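PDB 4ZPJ: extracellular ligand-binding receptor from Sphaerobacter thermophilus, which probably binds a small-molecule ligand outside the cell and delivers it to an ABC transporter, as substrate-binding proteins of the leucine-binding family do. Local coordinates for residues Met195-Asp201 with Ile223-Ala229; Val253-Thr259 with Leu281-Asp287. All coordinates share one frame. Numbering follows the deposited sequence.

Contact 1. Residues Met195-Asp201 with Ile223-Ala229; sequences MVLHAAD and IVDEVVA. With ZN (zinc ion), chain G.
Segments 195-201 and 223-229 run side by side as parallel strands. Their axes come within 4.7 Å at 16°. Met-195 (selenomethionine) pairs with Ile-223 and Leu-197 with Glu-226, so segment 223-229 has one extra residue at Val-224 (phi/psi -90/-29), a beta bulge. His-198 then pairs with Val-227, Ala-199 with Val-228 and Ala-200 with Ala-229.

The odd-numbered residues of 195-201 supply the main-chain bonds. Val-224 N gives to Met-195 O (3.0 Å), and Leu-197 N to Asp-225 O (3.1 Å). Val-227 N gives to Leu-197 O (2.8 Å), Ala-229 N to Ala-199 O (3.1 Å), and Asp-201 N to Ala-229 O (2.9 Å). Val-227 O accepts twice, from Ala-199 N (3.1 Å) and from the t-rotamer side chain of His-198 through ND1 (2.7 Å). His-198 NE2 is satisfied by His-257. Glu-226 OE1 forms a salt bridge with Arg-213.

Val-196 CG2 meets Val-224 CG2 at 3.6 Å, and Leu-197 CG meets Ile-223 CG2 at 3.9 Å. Just past Ala-200, Asp-201 OD1 binds zinc at 2.0 Å. Two waters and His-206 also coordinate the ion.

This beta-alpha-beta unit lies in one lobe of the periplasmic binding protein fold. Helix 203-218 packs on the Met-195, Ile-223 and Glu-226 face and helix 237-246 on that of Val-196, His-198 and Ala-229. Strand 252-256 flanks the other edge of 194-200, while 222-229 is outermost.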
loop_
_atom_site.group_PDB
_atom_site.type_symbol
_atom_site.label_atom_id
_atom_site.label_comp_id
_atom_site.label_asym_id
_atom_site.label_seq_id
_atom_site.Cartn_x
_atom_site.Cartn_y
_atom_site.Cartn_z
HETATM N N MSE A 195 -15.786 6.006 -18.252
HETATM C CA MSE A 195 -14.412 6.420 -17.910
HETATM C C MSE A 195 -13.378 5.766 -18.770
HETATM O O MSE A 195 -13.643 4.714 -19.340
HETATM C CB MSE A 195 -14.103 6.162 -16.437
HETATM C CG MSE A 195 -14.892 7.125 -15.549
HETATM SE SE MSE A 195 -14.387 7.103 -13.669
HETATM C CE MSE A 195 -12.425 7.387 -13.861
ATOM N N VAL A 196 -12.227 6.445 -18.889
ATOM C CA VAL A 196 -10.995 5.942 -19.483
ATOM C C VAL A 196 -10.020 5.584 -18.383
ATOM O O VAL A 196 -9.903 6.303 -17.362
ATOM C CB VAL A 196 -10.306 6.997 -20.362
ATOM C CG1 VAL A 196 -8.973 6.508 -20.911
ATOM C CG2 VAL A 196 -11.197 7.343 -21.532
ATOM N N LEU A 197 -9.295 4.493 -18.597
ATOM C CA LEU A 197 -8.298 4.031 -17.643
ATOM C C LEU A 197 -6.906 4.125 -18.235
ATOM O O LEU A 197 -6.701 3.828 -19.403
ATOM C CB LEU A 197 -8.556 2.573 -17.282
ATOM C CG LEU A 197 -9.903 2.151 -16.731
ATOM C CD1 LEU A 197 -9.845 0.689 -16.290
ATOM C CD2 LEU A 197 -10.238 3.053 -15.561
ATOM N N HIS A 198 -5.946 4.476 -17.402
ATOM C CA HIS A 198 -4.600 4.548 -17.820
ATOM C C HIS A 198 -3.662 4.060 -16.759
ATOM O O HIS A 198 -3.856 4.376 -15.591
ATOM C CB HIS A 198 -4.270 6.001 -18.167
ATOM C CG HIS A 198 -2.816 6.269 -18.266
ATOM N ND1 HIS A 198 -2.055 5.791 -19.304
ATOM C CD2 HIS A 198 -1.971 6.942 -17.450
ATOM C CE1 HIS A 198 -0.813 6.199 -19.154
ATOM N NE2 HIS A 198 -0.731 6.884 -18.030
ATOM N N ALA A 199 -2.655 3.280 -17.145
ATOM C CA ALA A 199 -1.623 2.848 -16.208
ATOM C C ALA A 199 -0.292 2.622 -16.818
ATOM O O ALA A 199 -0.183 2.351 -18.014
ATOM C CB ALA A 199 -2.032 1.556 -15.532
ATOM N N ALA A 200 0.728 2.653 -15.967
ATOM C CA ALA A 200 2.036 2.161 -16.347
ATOM C C ALA A 200 1.870 0.689 -16.677
ATOM O O ALA A 200 1.057 -0.005 -16.049
ATOM C CB ALA A 200 3.018 2.323 -15.203
ATOM N N ASP A 201 2.636 0.217 -17.638
ATOM C CA ASP A 201 2.462 -1.125 -18.186
ATOM C C ASP A 201 3.272 -2.125 -17.403
ATOM O O ASP A 201 4.367 -2.550 -17.838
ATOM C CB ASP A 201 2.937 -1.167 -19.645
ATOM C CG ASP A 201 2.450 -2.420 -20.405
ATOM O OD1 ASP A 201 1.877 -3.351 -19.759
ATOM O OD2 ASP A 201 2.617 -2.440 -21.659
ATOM N N ILE A 223 -16.433 1.411 -18.926
ATOM C CA ILE A 223 -15.071 1.720 -19.301
ATOM C C ILE A 223 -15.004 1.685 -20.817
ATOM O O ILE A 223 -15.265 0.659 -21.420
ATOM C CB ILE A 223 -14.087 0.658 -18.752
ATOM C CG1 ILE A 223 -14.193 0.584 -17.227
ATOM C CG2 ILE A 223 -12.645 0.948 -19.207
ATOM C CD1 ILE A 223 -13.920 1.876 -16.532
ATOM N N VAL A 224 -14.634 2.809 -21.409
ATOM C CA VAL A 224 -14.564 2.942 -22.838
ATOM C C VAL A 224 -13.180 2.576 -23.459
ATOM O O VAL A 224 -13.136 2.208 -24.617
ATOM C CB VAL A 224 -14.982 4.386 -23.269
ATOM C CG1 VAL A 224 -16.352 4.760 -22.704
ATOM C CG2 VAL A 224 -13.926 5.425 -22.868
ATOM N N ASP A 225 -12.065 2.743 -22.742
ATOM C CA ASP A 225 -10.726 2.343 -23.262
ATOM C C ASP A 225 -9.733 2.225 -22.138
ATOM O O ASP A 225 -9.949 2.803 -21.088
ATOM C CB ASP A 225 -10.157 3.347 -24.300
ATOM C CG ASP A 225 -9.131 2.688 -25.291
ATOM O OD1 ASP A 225 -8.642 1.592 -24.966
ATOM O OD2 ASP A 225 -8.822 3.233 -26.394
ATOM N N GLU A 226 -8.666 1.451 -22.369
ATOM C CA GLU A 226 -7.504 1.347 -21.477
ATOM C C GLU A 226 -6.294 1.794 -22.279
ATOM O O GLU A 226 -6.073 1.319 -23.385
ATOM C CB GLU A 226 -7.265 -0.098 -21.025
ATOM C CG GLU A 226 -8.460 -0.810 -20.374
ATOM C CD GLU A 226 -8.111 -2.193 -19.781
ATOM O OE1 GLU A 226 -9.040 -2.867 -19.258
ATOM O OE2 GLU A 226 -6.929 -2.635 -19.830
ATOM N N VAL A 227 -5.522 2.716 -21.717
ATOM C CA VAL A 227 -4.299 3.172 -22.310
ATOM C C VAL A 227 -3.128 2.911 -21.356
ATOM O O VAL A 227 -3.046 3.389 -20.201
ATOM C CB VAL A 227 -4.341 4.673 -22.657
ATOM C CG1 VAL A 227 -3.045 5.102 -23.361
ATOM C CG2 VAL A 227 -5.530 4.990 -23.554
ATOM N N VAL A 228 -2.174 2.201 -21.882
ATOM C CA VAL A 228 -1.040 1.809 -21.132
ATOM C C VAL A 228 0.229 2.480 -21.692
ATOM O O VAL A 228 0.331 2.744 -22.897
ATOM C CB VAL A 228 -1.040 0.296 -21.142
ATOM C CG1 VAL A 228 0.309 -0.260 -21.475
ATOM C CG2 VAL A 228 -1.609 -0.195 -19.805
ATOM N N ALA A 229 1.167 2.796 -20.799
ATOM C CA ALA A 229 2.415 3.463 -21.159
ATOM C C ALA A 229 3.581 2.706 -20.551
ATOM O O ALA A 229 3.455 2.300 -19.415
ATOM C CB ALA A 229 2.389 4.885 -20.638
HETATM ZN ZN ZN G . 0.955 -5.059 -20.005
HETATM O O HOH W 1 2.429 -6.233 -18.794
HETATM O O HOH W 2 0.078 -4.362 -21.657
#

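Contact 2. Residues Val253-Thr259 with Leu281-Asp287; sequences VFAFHGT and LIPSGAD
Strands 253-256 and 281-283 run parallel, with axes 4.7 Å apart at 26°. Val-253 pairs with Leu-281, Phe-254 with Ile-282 and Ala-255 with Pro-283. Val-253 O accepts from Ile-282 N (2.8 Å), and Val-253 CB lies 4.0 Å from Leu-281 CD1. Phe-254 (t, chi2 82°) sets CD1 4.1 Å from Ile-282 CG2. Its ring also stacks on Phe-212 of helix 203-218. Ala-255 N gives to Ile-282 O (3.1 Å), and Ala-255 O accepts from Ser-284 N (2.8 Å). Ala-255 CB lies 4.1 Å from Leu-281 CD1.

The strands belong to a beta-alpha-beta unit whose connection is helix 261-272. Strand 281-283 is outermost in this parallel sheet. Beyond the strands, both segments leave the sheet, and polar side chains take over the pairing. Residues 285-287 have helical phi/psi without the regular bonds.

Phe-256 (t, chi2 -88°) presents its ring edge to Ser-284 OG, with CD2 3.4 Å away; CE2 lies 4.2 Å from Ala-286 CB. Ser-284 OG accepts from Ala-286 N (2.9 Å) in an ST turn and also bonds to Asp-179. Asp-287 N bonds to Ser-284 O (2.8 Å). His-257 (m) is held twice by the Asp-287 carboxylate: backbone N to OD1 (2.8 Å) and ND1 to OD2 (2.7 Å). The second is a His-carboxylate hydrogen bond. Asp-287 is m, with chi2 47°. Gly-258 has phi/psi 80/174, where a CB would jam against the preceding carbonyl O. Gly-258 CA lies 3.8 Å from Ala-286 CB. Thr-259 (m) ends the segment, with OG1 donating to Ala-286 O (2.7 Å).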
loop_
_atom_site.group_PDB
_atom_site.type_symbol
_atom_site.label_atom_id
_atom_site.label_comp_id
_atom_site.label_asym_id
_atom_site.label_seq_id
_atom_site.Cartn_x
_atom_site.Cartn_y
_atom_site.Cartn_z
ATOM N N VAL A 253 -11.029 10.244 -16.240
ATOM C CA VAL A 253 -9.935 9.316 -16.412
ATOM C C VAL A 253 -9.461 8.848 -15.062
ATOM O O VAL A 253 -9.392 9.645 -14.193
ATOM C CB VAL A 253 -8.722 10.051 -17.040
ATOM C CG1 VAL A 253 -7.552 9.099 -17.243
ATOM C CG2 VAL A 253 -9.146 10.653 -18.344
ATOM N N PHE A 254 -9.132 7.578 -14.906
ATOM C CA PHE A 254 -8.400 7.092 -13.744
ATOM C C PHE A 254 -6.990 6.716 -14.202
ATOM O O PHE A 254 -6.862 6.042 -15.212
ATOM C CB PHE A 254 -9.078 5.873 -13.131
ATOM C CG PHE A 254 -8.199 5.110 -12.144
ATOM C CD1 PHE A 254 -8.057 5.530 -10.820
ATOM C CD2 PHE A 254 -7.529 3.991 -12.526
ATOM C CE1 PHE A 254 -7.226 4.848 -9.921
ATOM C CE2 PHE A 254 -6.705 3.296 -11.645
ATOM C CZ PHE A 254 -6.552 3.714 -10.356
ATOM N N ALA A 255 -5.952 7.143 -13.478
ATOM C CA ALA A 255 -4.553 6.822 -13.805
ATOM C C ALA A 255 -3.711 6.341 -12.604
ATOM O O ALA A 255 -3.768 6.909 -11.470
ATOM C CB ALA A 255 -3.889 8.018 -14.407
ATOM N N PHE A 256 -2.928 5.296 -12.866
ATOM C CA PHE A 256 -1.981 4.724 -11.898
ATOM C C PHE A 256 -0.592 4.514 -12.472
ATOM O O PHE A 256 -0.440 3.943 -13.552
ATOM C CB PHE A 256 -2.495 3.375 -11.415
ATOM C CG PHE A 256 -1.479 2.572 -10.686
ATOM C CD1 PHE A 256 -0.613 1.718 -11.379
ATOM C CD2 PHE A 256 -1.399 2.640 -9.307
ATOM C CE1 PHE A 256 0.337 0.965 -10.703
ATOM C CE2 PHE A 256 -0.443 1.886 -8.611
ATOM C CZ PHE A 256 0.416 1.042 -9.316
ATOM N N HIS A 257 0.423 4.962 -11.735
ATOM C CA HIS A 257 1.827 4.712 -12.068
ATOM C C HIS A 257 2.612 4.249 -10.891
ATOM O O HIS A 257 3.778 3.948 -11.030
ATOM C CB HIS A 257 2.497 5.978 -12.559
ATOM C CG HIS A 257 1.857 6.551 -13.754
ATOM N ND1 HIS A 257 0.728 7.350 -13.683
ATOM C CD2 HIS A 257 2.121 6.371 -15.065
ATOM C CE1 HIS A 257 0.367 7.687 -14.905
ATOM N NE2 HIS A 257 1.172 7.073 -15.762
ATOM N N GLY A 258 2.006 4.182 -9.718
ATOM C CA GLY A 258 2.784 3.941 -8.495
ATOM C C GLY A 258 3.418 5.248 -8.069
ATOM O O GLY A 258 3.307 6.254 -8.735
ATOM N N THR A 259 4.046 5.225 -6.927
ATOM C CA THR A 259 4.779 6.322 -6.402
ATOM C C THR A 259 6.133 6.346 -7.049
ATOM O O THR A 259 7.041 5.666 -6.592
ATOM C CB THR A 259 4.954 6.121 -4.910
ATOM O OG1 THR A 259 3.653 6.049 -4.359
ATOM C CG2 THR A 259 5.764 7.247 -4.310
ATOM N N LEU A 281 -9.749 14.016 -13.666
ATOM C CA LEU A 281 -8.789 12.950 -13.489
ATOM C C LEU A 281 -8.846 12.482 -12.050
ATOM O O LEU A 281 -8.854 13.317 -11.135
ATOM C CB LEU A 281 -7.407 13.480 -13.803
ATOM C CG LEU A 281 -6.236 12.616 -13.382
ATOM C CD1 LEU A 281 -6.229 11.321 -14.152
ATOM C CD2 LEU A 281 -4.962 13.385 -13.628
ATOM N N ILE A 282 -8.866 11.153 -11.855
ATOM C CA ILE A 282 -8.764 10.566 -10.549
ATOM C C ILE A 282 -7.441 9.836 -10.567
ATOM O O ILE A 282 -7.279 8.814 -11.265
ATOM C CB ILE A 282 -9.910 9.596 -10.261
ATOM C CG1 ILE A 282 -11.222 10.367 -10.188
ATOM C CG2 ILE A 282 -9.619 8.805 -9.002
ATOM C CD1 ILE A 282 -12.444 9.519 -10.021
ATOM N N PRO A 283 -6.461 10.390 -9.856
ATOM C CA PRO A 283 -5.221 9.710 -9.718
ATOM C C PRO A 283 -5.342 8.614 -8.732
ATOM O O PRO A 283 -6.168 8.663 -7.818
ATOM C CB PRO A 283 -4.278 10.750 -9.114
ATOM C CG PRO A 283 -5.034 12.003 -8.970
ATOM C CD PRO A 283 -6.499 11.650 -9.098
ATOM N N SER A 284 -4.477 7.631 -8.887
ATOM C CA SER A 284 -4.283 6.669 -7.828
ATOM C C SER A 284 -3.704 7.383 -6.615
ATOM O O SER A 284 -2.860 8.299 -6.749
ATOM C CB SER A 284 -3.313 5.578 -8.276
ATOM O OG SER A 284 -2.750 4.923 -7.166
ATOM N N GLY A 285 -4.094 6.916 -5.438
ATOM C CA GLY A 285 -3.478 7.383 -4.206
ATOM C C GLY A 285 -1.988 7.244 -4.187
ATOM O O GLY A 285 -1.289 8.052 -3.594
ATOM N N ALA A 286 -1.462 6.249 -4.875
ATOM C CA ALA A 286 0.005 6.138 -4.978
ATOM C C ALA A 286 0.666 7.306 -5.717
ATOM O O ALA A 286 1.834 7.709 -5.435
ATOM C CB ALA A 286 0.354 4.831 -5.661
ATOM N N ASP A 287 -0.084 7.886 -6.644
ATOM C CA ASP A 287 0.484 8.875 -7.565
ATOM C C ASP A 287 0.524 10.235 -6.877
ATOM O O ASP A 287 1.196 11.133 -7.337
ATOM C CB ASP A 287 -0.344 8.980 -8.875
ATOM C CG ASP A 287 -0.022 7.865 -9.933
ATOM O OD1 ASP A 287 0.043 6.653 -9.582
ATOM O OD2 ASP A 287 0.137 8.229 -11.149
#

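Overall arrangement
From the N terminus, the chain first builds the mixed sheet that starts with strand 55-61. It then enters the four-stranded parallel sheet at strand 194-200. Contact 1 closes the loop through helix 203-218. Helix 237-246 then leads to strand 252-256, and contact 2 closes the next loop through helix 261-272. The two loops follow in series and neither encloses the other. In space they share one sheet, ordered 222-229, 194-200, 252-256, 281-283. The inner strands join the contacts directly: His-198 N lies 2.8 Å from Phe-254 O, a probable hydrogen bond. The His-198 and His-257 side chains also link them.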